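Local coordinates for putative HMP/thiamine permease protein YkoE (PDB 5EDL) that serves as the substrate-binding membrane S component of an energy-coupling factor transporter, holding thiamine in this structure and probably carrying it or hydroxymethylpyrimidine compounds across the membrane, at residues Gly36-Gly45 with Tyr142-Ser153; Ala55-Ala64 with Phe101-Tyr109. All coordinates share one frame; numbering follows the deposited sequence.

Contact 1 and contact 2 lie on opposite sides of the chain's centre, their own centres 26 Å apart and their nearest atoms about 11 Å apart, and they do not touch. Along the sequence contact 2 is nested within the loop that contact 1 closes: the turn between helices 49-58 and 63-77 and the end of helix 85-103 all fall between residues 36-45 and helix 140-170. Contact 1 belongs to the thiamine site, to which it lends Y40, Y44 and R150. Contact 2 stands apart from that site, the side chain of A64 being about 13 Å from the vitamin, and W106 instead touches the octadecenyl chain of a bound lipid (MPG).

Contact 1: Gly36-Gly45 with Tyr142-Ser153; sequences GPIAYEPIYG and YLLIMLVIRLIS. With VIB (3-(4-amino-2-methyl-pyrimidin-5-ylmethyl)-5-(2-hydroxy-ethyl)-4-methyl-thiazol-3-ium), chain B.
The guanidinium of R150 lies flat on the ring of Y44 while gripping E41 side-on, so one cation is held both over a face and along an edge. The stacked planes are only 12° apart with centres 3.8 Å from each other, and R150 CD adds a CH-pi contact over the same ring. In the guanidinium plane, NE donates to the syn lone pair of E41 OE1 at 2.8 Å, and NH2 meets OE2 at 2.8 Å from the syn side. The arginine chain bends at chi3 (-62°), turning its flat end toward the glutamate. D129, itself hydrogen-bonded to the ligand, forms a second salt bridge with R150 NH2, and S125 bonds NH1, which would further fix the rotation of the group.

This is one wall of the thiamine pocket of the S component, where R150, also a pocket residue, may help to position the Y44 ring by stacking on it. The Y44 hydroxyl donates to VIB O1 (2.7 Å) and weakly accepts from the aminopyrimidine N4A. Beside it, the Y40 ring carries the thiazolium methyl CM4 over one face and the carbonyl O of P37 over the other; its hydroxyl bonds to Y135.

At the other end of 36-45, S153 OG donates to P42 O from above the carbonyl plane and accepts from G45 N at 2.8 Å. I149 CG2 packs against E41 CB and the P42 ring. Toward G36, the hydroxyl of Y142 accepts the I38 N-H at 3.2 Å, and P37 CG sits at the edge of the tyrosine ring.

Contact 2: Ala55-Ala64 with Phe101-Tyr109; sequences AYMIRKPGAA and FLATRWKAY. With MPG ([(Z)-octadec-9-enyl] (2R)-2,3-bis(oxidanyl)propanoate), chain C.
The W106 indole is sandwiched between P61 on one face and, on the other, its own chain at F101 O and L102 CA. P61 CB stands 3.5 Å above the ring plane, and P61 CA makes a CH-pi contact with the five-membered ring, 17° off its normal; the proline crosses the indole at about a right angle. Indole NE1 bonds to E98, which also accepts the G62 N-H. The benzo part meets the lipid chain, CZ2 lying 3.8 Å from MPG C10.

The Y109 ring has the aliphatic chain of R59 over one face, with CG 3.7 Å from the centroid, and water 1 at its edge. Because R59 is extended from CG to NE (chi3 174°), its methylenes run across the tyrosine in the opposite sense to that side chain and bring the guanidinium, 3° from parallel with the ring, near Y109 CB and CG. R59 NE is tied to Y56 O at 2.8 Å, while NH2 forms a salt bridge with E183 on helix 179-192. The Y109 hydroxyl donates to W106 O and accepts a hydrogen bond from water 1, which also donates to K60 O, so the water bridges the segments where no direct hydrogen bond does. On the F101 ring, A55 CB sits over one face, 3.5 Å from CZ, and A64 CB approaches the same ring obliquely.

The tight connection between helices 49-58 and 63-77, with a type II turn from K60 to A63, docks on the end of helix 85-103, which is closed by a Schellman motif: W106 N bonds to F101 O and R105 N to L102 O, with R105, at positive phi, as the C-prime residue.

Contact 1: Gly36-Gly45 with Tyr142-Ser153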
loop_
_atom_site.group_PDB
_atom_site.type_symbol
_atom_site.label_atom_id
_atom_site.label_comp_id
_atom_site.label_asym_id
_atom_site.label_seq_id
_atom_site.Cartn_x
_atom_site.Cartn_y
_atom_site.Cartn_z
ATOM N N GLY A 36 -22.809 5.625 5.849
ATOM C CA GLY A 36 -22.591 5.752 4.424
ATOM C C GLY A 36 -21.114 5.623 4.073
ATOM O O GLY A 36 -20.255 5.557 4.961
ATOM N N PRO A 37 -20.810 5.599 2.772
ATOM C CA PRO A 37 -19.445 5.313 2.303
ATOM C C PRO A 37 -18.385 6.292 2.818
ATOM O O PRO A 37 -17.259 5.867 3.064
ATOM C CB PRO A 37 -19.563 5.396 0.771
ATOM C CG PRO A 37 -20.861 6.079 0.490
ATOM C CD PRO A 37 -21.763 5.755 1.659
ATOM N N ILE A 38 -18.727 7.565 2.981
ATOM C CA ILE A 38 -17.732 8.548 3.395
ATOM C C ILE A 38 -17.064 8.126 4.707
ATOM O O ILE A 38 -15.912 8.462 4.955
ATOM C CB ILE A 38 -18.349 9.957 3.550
ATOM C CG1 ILE A 38 -17.251 11.006 3.771
ATOM C CG2 ILE A 38 -19.389 9.998 4.684
ATOM C CD1 ILE A 38 -17.765 12.430 3.701
ATOM N N ALA A 39 -17.785 7.374 5.535
ATOM C CA ALA A 39 -17.266 6.982 6.845
ATOM C C ALA A 39 -16.014 6.088 6.787
ATOM O O ALA A 39 -15.212 6.112 7.719
ATOM C CB ALA A 39 -18.354 6.288 7.657
ATOM N N TYR A 40 -15.827 5.301 5.727
ATOM C CA TYR A 40 -14.587 4.514 5.655
ATOM C C TYR A 40 -13.486 5.188 4.840
ATOM O O TYR A 40 -12.378 4.664 4.737
ATOM C CB TYR A 40 -14.843 3.104 5.103
ATOM C CG TYR A 40 -15.493 3.032 3.735
ATOM C CD1 TYR A 40 -14.893 3.610 2.615
ATOM C CD2 TYR A 40 -16.673 2.336 3.558
ATOM C CE1 TYR A 40 -15.484 3.528 1.361
ATOM C CE2 TYR A 40 -17.273 2.248 2.319
ATOM C CZ TYR A 40 -16.679 2.840 1.224
ATOM O OH TYR A 40 -17.298 2.740 0.005
ATOM N N GLU A 41 -13.767 6.351 4.270
ATOM C CA GLU A 41 -12.753 6.998 3.440
ATOM C C GLU A 41 -11.471 7.368 4.223
ATOM O O GLU A 41 -10.371 7.201 3.707
ATOM C CB GLU A 41 -13.345 8.228 2.746
ATOM C CG GLU A 41 -14.414 7.880 1.695
ATOM C CD GLU A 41 -13.852 7.150 0.466
ATOM O OE1 GLU A 41 -12.624 6.917 0.395
ATOM O OE2 GLU A 41 -14.642 6.824 -0.445
ATOM N N PRO A 42 -11.603 7.850 5.469
ATOM C CA PRO A 42 -10.399 8.194 6.240
ATOM C C PRO A 42 -9.418 7.035 6.448
ATOM O O PRO A 42 -8.213 7.286 6.571
ATOM C CB PRO A 42 -10.979 8.655 7.586
ATOM C CG PRO A 42 -12.288 9.257 7.212
ATOM C CD PRO A 42 -12.825 8.292 6.159
ATOM N N ILE A 43 -9.909 5.797 6.496
ATOM C CA ILE A 43 -9.025 4.658 6.734
ATOM C C ILE A 43 -8.631 3.962 5.433
ATOM O O ILE A 43 -7.907 2.968 5.467
ATOM C CB ILE A 43 -9.662 3.596 7.672
ATOM C CG1 ILE A 43 -10.853 2.903 6.987
ATOM C CG2 ILE A 43 -10.021 4.210 9.034
ATOM C CD1 ILE A 43 -11.499 1.794 7.793
ATOM N N TYR A 44 -9.089 4.485 4.297
ATOM C CA TYR A 44 -8.976 3.747 3.033
ATOM C C TYR A 44 -7.527 3.389 2.673
ATOM O O TYR A 44 -7.259 2.294 2.187
ATOM C CB TYR A 44 -9.609 4.527 1.871
ATOM C CG TYR A 44 -10.275 3.601 0.869
ATOM C CD1 TYR A 44 -9.514 2.810 0.017
ATOM C CD2 TYR A 44 -11.670 3.481 0.813
ATOM C CE1 TYR A 44 -10.114 1.936 -0.887
ATOM C CE2 TYR A 44 -12.283 2.611 -0.090
ATOM C CZ TYR A 44 -11.502 1.841 -0.929
ATOM O OH TYR A 44 -12.095 0.971 -1.810
ATOM N N GLY A 45 -6.601 4.308 2.928
ATOM C CA GLY A 45 -5.215 4.108 2.540
ATOM C C GLY A 45 -4.549 2.889 3.165
ATOM O O GLY A 45 -3.527 2.415 2.659
ATOM N N TYR A 142 -20.398 15.198 -2.872
ATOM C CA TYR A 142 -20.106 14.031 -2.057
ATOM C C TYR A 142 -18.914 13.257 -2.606
ATOM O O TYR A 142 -18.044 12.822 -1.852
ATOM C CB TYR A 142 -21.325 13.117 -1.998
ATOM C CG TYR A 142 -21.294 12.042 -0.940
ATOM C CD1 TYR A 142 -21.269 12.365 0.419
ATOM C CD2 TYR A 142 -21.365 10.696 -1.290
ATOM C CE1 TYR A 142 -21.284 11.374 1.395
ATOM C CE2 TYR A 142 -21.388 9.707 -0.330
ATOM C CZ TYR A 142 -21.345 10.050 1.011
ATOM O OH TYR A 142 -21.357 9.058 1.962
ATOM N N LEU A 143 -18.909 13.064 -3.921
ATOM C CA LEU A 143 -17.828 12.327 -4.573
ATOM C C LEU A 143 -16.504 13.066 -4.426
ATOM O O LEU A 143 -15.473 12.455 -4.149
ATOM C CB LEU A 143 -18.141 12.093 -6.047
ATOM C CG LEU A 143 -19.203 11.010 -6.285
ATOM C CD1 LEU A 143 -19.636 10.975 -7.745
ATOM C CD2 LEU A 143 -18.644 9.657 -5.836
ATOM N N LEU A 144 -16.547 14.379 -4.615
ATOM C CA LEU A 144 -15.358 15.205 -4.510
ATOM C C LEU A 144 -14.781 15.134 -3.101
ATOM O O LEU A 144 -13.571 14.992 -2.921
ATOM C CB LEU A 144 -15.676 16.658 -4.893
ATOM C CG LEU A 144 -15.872 16.899 -6.397
ATOM C CD1 LEU A 144 -16.363 18.323 -6.703
ATOM C CD2 LEU A 144 -14.583 16.599 -7.152
ATOM N N ILE A 145 -15.647 15.228 -2.099
ATOM C CA ILE A 145 -15.194 15.148 -0.720
ATOM C C ILE A 145 -14.578 13.771 -0.426
ATOM O O ILE A 145 -13.524 13.675 0.209
ATOM C CB ILE A 145 -16.340 15.443 0.263
ATOM C CG1 ILE A 145 -16.749 16.916 0.154
ATOM C CG2 ILE A 145 -15.903 15.141 1.678
ATOM C CD1 ILE A 145 -18.048 17.258 0.860
ATOM N N MET A 146 -15.210 12.709 -0.917
ATOM C CA MET A 146 -14.700 11.361 -0.665
ATOM C C MET A 146 -13.346 11.128 -1.355
ATOM O O MET A 146 -12.453 10.532 -0.764
ATOM C CB MET A 146 -15.706 10.295 -1.108
ATOM C CG MET A 146 -16.926 10.169 -0.160
ATOM S SD MET A 146 -17.867 8.622 -0.363
ATOM C CE MET A 146 -18.493 8.873 -2.019
ATOM N N LEU A 147 -13.207 11.591 -2.595
ATOM C CA LEU A 147 -11.938 11.461 -3.306
ATOM C C LEU A 147 -10.808 12.190 -2.581
ATOM O O LEU A 147 -9.700 11.662 -2.455
ATOM C CB LEU A 147 -12.043 11.996 -4.732
ATOM C CG LEU A 147 -10.755 11.903 -5.556
ATOM C CD1 LEU A 147 -10.223 10.477 -5.606
ATOM C CD2 LEU A 147 -10.986 12.461 -6.973
ATOM N N VAL A 148 -11.088 13.406 -2.127
ATOM C CA VAL A 148 -10.089 14.183 -1.415
ATOM C C VAL A 148 -9.646 13.456 -0.140
ATOM O O VAL A 148 -8.444 13.315 0.118
ATOM C CB VAL A 148 -10.607 15.587 -1.069
ATOM C CG1 VAL A 148 -9.713 16.236 -0.042
ATOM C CG2 VAL A 148 -10.686 16.445 -2.335
ATOM N N ILE A 149 -10.617 12.995 0.650
ATOM C CA ILE A 149 -10.313 12.209 1.841
ATOM C C ILE A 149 -9.518 10.950 1.480
ATOM O O ILE A 149 -8.535 10.620 2.142
ATOM C CB ILE A 149 -11.585 11.791 2.607
ATOM C CG1 ILE A 149 -12.374 13.031 3.057
ATOM C CG2 ILE A 149 -11.211 10.919 3.802
ATOM C CD1 ILE A 149 -13.745 12.714 3.688
ATOM N N ARG A 150 -9.929 10.248 0.430
ATOM C CA ARG A 150 -9.212 9.033 0.059
ATOM C C ARG A 150 -7.790 9.348 -0.425
ATOM O O ARG A 150 -6.867 8.569 -0.181
ATOM C CB ARG A 150 -9.950 8.232 -1.015
ATOM C CG ARG A 150 -9.406 6.788 -1.144
ATOM C CD ARG A 150 -10.127 5.965 -2.225
ATOM N NE ARG A 150 -11.555 5.789 -1.933
ATOM C CZ ARG A 150 -12.372 5.007 -2.632
ATOM N NH1 ARG A 150 -11.915 4.318 -3.671
ATOM N NH2 ARG A 150 -13.654 4.915 -2.289
ATOM N N LEU A 151 -7.617 10.473 -1.111
ATOM C CA LEU A 151 -6.283 10.874 -1.553
ATOM C C LEU A 151 -5.373 11.146 -0.347
ATOM O O LEU A 151 -4.224 10.702 -0.305
ATOM C CB LEU A 151 -6.363 12.101 -2.460
ATOM C CG LEU A 151 -6.838 11.852 -3.900
ATOM C CD1 LEU A 151 -7.240 13.149 -4.577
ATOM C CD2 LEU A 151 -5.754 11.148 -4.703
ATOM N N ILE A 152 -5.895 11.854 0.646
ATOM C CA ILE A 152 -5.109 12.152 1.836
ATOM C C ILE A 152 -4.764 10.877 2.605
ATOM O O ILE A 152 -3.631 10.701 3.075
ATOM C CB ILE A 152 -5.850 13.134 2.756
ATOM C CG1 ILE A 152 -6.017 14.482 2.040
ATOM C CG2 ILE A 152 -5.097 13.303 4.070
ATOM C CD1 ILE A 152 -6.870 15.449 2.769
ATOM N N SER A 153 -5.746 9.991 2.716
ATOM C CA SER A 153 -5.582 8.732 3.430
ATOM C C SER A 153 -4.559 7.833 2.722
ATOM O O SER A 153 -3.760 7.164 3.372
ATOM C CB SER A 153 -6.933 7.998 3.567
ATOM O OG SER A 153 -6.776 6.742 4.215
HETATM C CM2 VIB B . -7.342 -5.324 -0.698
HETATM N N4A VIB B . -10.148 -1.324 -0.981
HETATM C CM4 VIB B . -14.110 -0.187 1.542
HETATM O O1 VIB B . -14.798 1.468 -1.882
HETATM C C7 VIB B . -15.818 0.553 -2.230
HETATM C C6 VIB B . -16.145 -0.273 -1.010
HETATM C C2 VIB B . -13.283 -3.009 -1.011
HETATM S S1 VIB B . -14.528 -2.370 -1.713
HETATM C C5 VIB B . -14.977 -1.215 -0.781
HETATM C C4 VIB B . -14.081 -1.148 0.348
HETATM N N3 VIB B . -13.015 -2.291 0.202
HETATM C C7A VIB B . -11.987 -2.505 1.216
HETATM C C4A VIB B . -9.878 -2.620 -0.396
HETATM N N3A VIB B . -8.817 -3.332 -0.781
HETATM C C2A VIB B . -8.580 -4.548 -0.217
HETATM N N1A VIB B . -9.418 -5.031 0.756
HETATM C C6A VIB B . -10.500 -4.318 1.162
HETATM C C5A VIB B . -10.719 -3.097 0.576
#

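Contact 2: Ala55-Ala64 with Phe101-Tyr109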
loop_
_atom_site.group_PDB
_atom_site.type_symbol
_atom_site.label_atom_id
_atom_site.label_comp_id
_atom_site.label_asym_id
_atom_site.label_seq_id
_atom_site.Cartn_x
_atom_site.Cartn_y
_atom_site.Cartn_z
ATOM N N ALA A 55 7.447 -2.136 -2.327
ATOM C CA ALA A 55 8.240 -1.349 -3.273
ATOM C C ALA A 55 9.413 -0.668 -2.566
ATOM O O ALA A 55 10.548 -0.724 -3.027
ATOM C CB ALA A 55 7.375 -0.309 -3.980
ATOM N N TYR A 56 9.113 -0.015 -1.450
ATOM C CA TYR A 56 10.128 0.713 -0.695
ATOM C C TYR A 56 11.211 -0.243 -0.154
ATOM O O TYR A 56 12.395 0.095 -0.141
ATOM C CB TYR A 56 9.445 1.504 0.428
ATOM C CG TYR A 56 10.338 2.324 1.340
ATOM C CD1 TYR A 56 11.021 3.441 0.879
ATOM C CD2 TYR A 56 10.451 1.996 2.677
ATOM C CE1 TYR A 56 11.827 4.193 1.733
ATOM C CE2 TYR A 56 11.237 2.735 3.535
ATOM C CZ TYR A 56 11.929 3.824 3.065
ATOM O OH TYR A 56 12.686 4.533 3.948
ATOM N N MET A 57 10.812 -1.449 0.239
ATOM C CA MET A 57 11.768 -2.431 0.753
ATOM C C MET A 57 12.618 -3.045 -0.348
ATOM O O MET A 57 13.826 -3.157 -0.203
ATOM C CB MET A 57 11.062 -3.568 1.499
ATOM C CG MET A 57 10.515 -3.219 2.875
ATOM S SD MET A 57 9.851 -4.723 3.657
ATOM C CE MET A 57 10.717 -5.968 2.683
ATOM N N ILE A 58 11.973 -3.451 -1.440
ATOM C CA ILE A 58 12.618 -4.304 -2.430
ATOM C C ILE A 58 13.153 -3.502 -3.612
ATOM O O ILE A 58 14.229 -3.794 -4.129
ATOM C CB ILE A 58 11.643 -5.393 -2.925
ATOM C CG1 ILE A 58 11.287 -6.324 -1.764
ATOM C CG2 ILE A 58 12.241 -6.149 -4.106
ATOM C CD1 ILE A 58 10.174 -7.307 -2.071
ATOM N N ARG A 59 12.388 -2.493 -4.019
ATOM C CA ARG A 59 12.821 -1.497 -4.994
ATOM C C ARG A 59 13.087 -2.105 -6.371
ATOM O O ARG A 59 14.041 -1.743 -7.043
ATOM C CB ARG A 59 14.064 -0.755 -4.466
ATOM C CG ARG A 59 13.784 -0.065 -3.127
ATOM C CD ARG A 59 14.864 0.915 -2.663
ATOM N NE ARG A 59 14.400 1.595 -1.456
ATOM C CZ ARG A 59 15.062 2.531 -0.796
ATOM N NH1 ARG A 59 16.263 2.919 -1.200
ATOM N NH2 ARG A 59 14.521 3.072 0.286
ATOM N N LYS A 60 12.218 -3.023 -6.787
ATOM C CA LYS A 60 12.308 -3.621 -8.105
ATOM C C LYS A 60 10.914 -3.610 -8.754
ATOM O O LYS A 60 9.910 -3.544 -8.059
ATOM C CB LYS A 60 12.876 -5.037 -8.014
ATOM C CG LYS A 60 14.291 -5.069 -7.432
ATOM C CD LYS A 60 14.909 -6.441 -7.432
ATOM C CE LYS A 60 16.366 -6.370 -6.934
ATOM N NZ LYS A 60 16.964 -7.711 -6.746
ATOM N N PRO A 61 10.867 -3.635 -10.087
ATOM C CA PRO A 61 9.599 -3.470 -10.798
ATOM C C PRO A 61 8.618 -4.584 -10.459
ATOM O O PRO A 61 9.005 -5.740 -10.338
ATOM C CB PRO A 61 10.007 -3.522 -12.276
ATOM C CG PRO A 61 11.488 -3.164 -12.281
ATOM C CD PRO A 61 12.022 -3.739 -11.003
ATOM N N GLY A 62 7.360 -4.217 -10.295
ATOM C CA GLY A 62 6.319 -5.185 -10.015
ATOM C C GLY A 62 6.033 -5.407 -8.544
ATOM O O GLY A 62 5.060 -6.078 -8.208
ATOM N N ALA A 63 6.861 -4.854 -7.660
ATOM C CA ALA A 63 6.671 -5.075 -6.221
ATOM C C ALA A 63 5.316 -4.571 -5.732
ATOM O O ALA A 63 4.615 -5.269 -4.999
ATOM C CB ALA A 63 7.790 -4.403 -5.411
ATOM N N ALA A 64 4.965 -3.356 -6.133
ATOM C CA ALA A 64 3.750 -2.713 -5.652
ATOM C C ALA A 64 2.539 -3.482 -6.158
ATOM O O ALA A 64 1.576 -3.656 -5.437
ATOM C CB ALA A 64 3.678 -1.261 -6.104
ATOM N N PHE A 101 5.594 4.093 -9.562
ATOM C CA PHE A 101 6.977 3.594 -9.538
ATOM C C PHE A 101 7.463 3.399 -10.960
ATOM O O PHE A 101 8.621 3.664 -11.253
ATOM C CB PHE A 101 7.089 2.306 -8.709
ATOM C CG PHE A 101 6.814 2.526 -7.249
ATOM C CD1 PHE A 101 7.715 3.238 -6.466
ATOM C CD2 PHE A 101 5.644 2.068 -6.664
ATOM C CE1 PHE A 101 7.464 3.470 -5.129
ATOM C CE2 PHE A 101 5.389 2.290 -5.319
ATOM C CZ PHE A 101 6.292 2.998 -4.552
ATOM N N LEU A 102 6.569 2.976 -11.855
ATOM C CA LEU A 102 6.889 2.945 -13.276
ATOM C C LEU A 102 7.300 4.340 -13.761
ATOM O O LEU A 102 8.330 4.506 -14.421
ATOM C CB LEU A 102 5.696 2.419 -14.092
ATOM C CG LEU A 102 5.675 2.641 -15.613
ATOM C CD1 LEU A 102 6.836 1.929 -16.308
ATOM C CD2 LEU A 102 4.340 2.201 -16.213
ATOM N N ALA A 103 6.502 5.343 -13.412
ATOM C CA ALA A 103 6.732 6.701 -13.888
ATOM C C ALA A 103 8.103 7.239 -13.438
ATOM O O ALA A 103 8.698 8.082 -14.107
ATOM C CB ALA A 103 5.626 7.614 -13.409
ATOM N N THR A 104 8.585 6.754 -12.298
ATOM C CA THR A 104 9.866 7.203 -11.751
ATOM C C THR A 104 10.939 6.114 -11.904
ATOM O O THR A 104 11.953 6.123 -11.204
ATOM C CB THR A 104 9.723 7.603 -10.263
ATOM O OG1 THR A 104 9.155 6.518 -9.524
ATOM C CG2 THR A 104 8.827 8.846 -10.111
ATOM N N ARG A 105 10.655 5.147 -12.780
ATOM C CA ARG A 105 11.617 4.141 -13.235
ATOM C C ARG A 105 12.138 3.241 -12.126
ATOM O O ARG A 105 13.260 2.718 -12.214
ATOM C CB ARG A 105 12.802 4.829 -13.943
ATOM C CG ARG A 105 12.420 5.491 -15.268
ATOM C CD ARG A 105 13.523 6.437 -15.764
ATOM N NE ARG A 105 14.786 5.738 -15.989
ATOM C CZ ARG A 105 15.984 6.317 -15.976
ATOM N NH1 ARG A 105 16.104 7.620 -15.739
ATOM N NH2 ARG A 105 17.069 5.585 -16.192
ATOM N N TRP A 106 11.329 3.074 -11.086
ATOM C CA TRP A 106 11.664 2.234 -9.944
ATOM C C TRP A 106 12.996 2.642 -9.313
ATOM O O TRP A 106 13.657 1.828 -8.676
ATOM C CB TRP A 106 11.694 0.755 -10.356
ATOM C CG TRP A 106 10.391 0.294 -10.952
ATOM C CD1 TRP A 106 9.246 -0.065 -10.271
ATOM C CD2 TRP A 106 10.080 0.167 -12.344
ATOM N NE1 TRP A 106 8.265 -0.400 -11.152
ATOM C CE2 TRP A 106 8.743 -0.275 -12.431
ATOM C CE3 TRP A 106 10.803 0.366 -13.525
ATOM C CZ2 TRP A 106 8.116 -0.517 -13.651
ATOM C CZ3 TRP A 106 10.175 0.125 -14.737
ATOM C CH2 TRP A 106 8.846 -0.314 -14.788
ATOM N N LYS A 107 13.357 3.916 -9.470
ATOM C CA LYS A 107 14.595 4.460 -8.904
ATOM C C LYS A 107 14.367 5.509 -7.816
ATOM O O LYS A 107 15.328 6.053 -7.289
ATOM C CB LYS A 107 15.449 5.102 -10.006
ATOM C CG LYS A 107 16.027 4.142 -11.019
ATOM C CD LYS A 107 16.627 4.910 -12.198
ATOM C CE LYS A 107 17.584 5.990 -11.725
ATOM N NZ LYS A 107 18.257 6.694 -12.858
ATOM N N ALA A 108 13.111 5.827 -7.517
ATOM C CA ALA A 108 12.799 6.898 -6.568
ATOM C C ALA A 108 11.922 6.417 -5.412
ATOM O O ALA A 108 10.794 5.951 -5.621
ATOM C CB ALA A 108 12.118 8.048 -7.283
ATOM N N TYR A 109 12.424 6.554 -4.189
ATOM C CA TYR A 109 11.686 6.056 -3.034
ATOM C C TYR A 109 11.615 7.076 -1.900
ATOM O O TYR A 109 11.367 6.723 -0.753
ATOM C CB TYR A 109 12.299 4.725 -2.578
ATOM C CG TYR A 109 12.175 3.700 -3.679
ATOM C CD1 TYR A 109 11.003 2.980 -3.852
ATOM C CD2 TYR A 109 13.199 3.516 -4.601
ATOM C CE1 TYR A 109 10.866 2.078 -4.874
ATOM C CE2 TYR A 109 13.069 2.620 -5.642
ATOM C CZ TYR A 109 11.901 1.893 -5.767
ATOM O OH TYR A 109 11.752 0.990 -6.793
HETATM C C2 MPG C . -1.278 2.266 -15.442
HETATM C C3 MPG C . 0.224 2.151 -15.583
HETATM C C4 MPG C . 0.732 1.041 -14.687
HETATM C C5 MPG C . 0.388 -0.292 -15.307
HETATM C C6 MPG C . 1.633 -1.139 -15.418
HETATM C C7 MPG C . 2.018 -1.623 -14.043
HETATM C C8 MPG C . 2.936 -2.819 -14.164
HETATM C C9 MPG C . 4.353 -2.332 -14.362
HETATM C C10 MPG C . 5.415 -3.168 -14.319
HETATM C C11 MPG C . 5.270 -4.653 -14.073
HETATM C C12 MPG C . 6.009 -5.386 -15.173
HETATM C C13 MPG C . 7.502 -5.138 -15.061
HETATM C C14 MPG C . 7.999 -4.215 -16.155
HETATM C C15 MPG C . 9.402 -4.605 -16.567
HETATM C C16 MPG C . 10.276 -3.373 -16.634
HETATM C C17 MPG C . 11.713 -3.775 -16.866
HETATM C C18 MPG C . 12.615 -2.702 -16.301
HETATM O O1 MPG C . -2.240 4.439 -15.602
HETATM C C1 MPG C . -1.788 3.347 -16.369
HETATM O O HOH W 1 9.491 -0.896 -6.892
#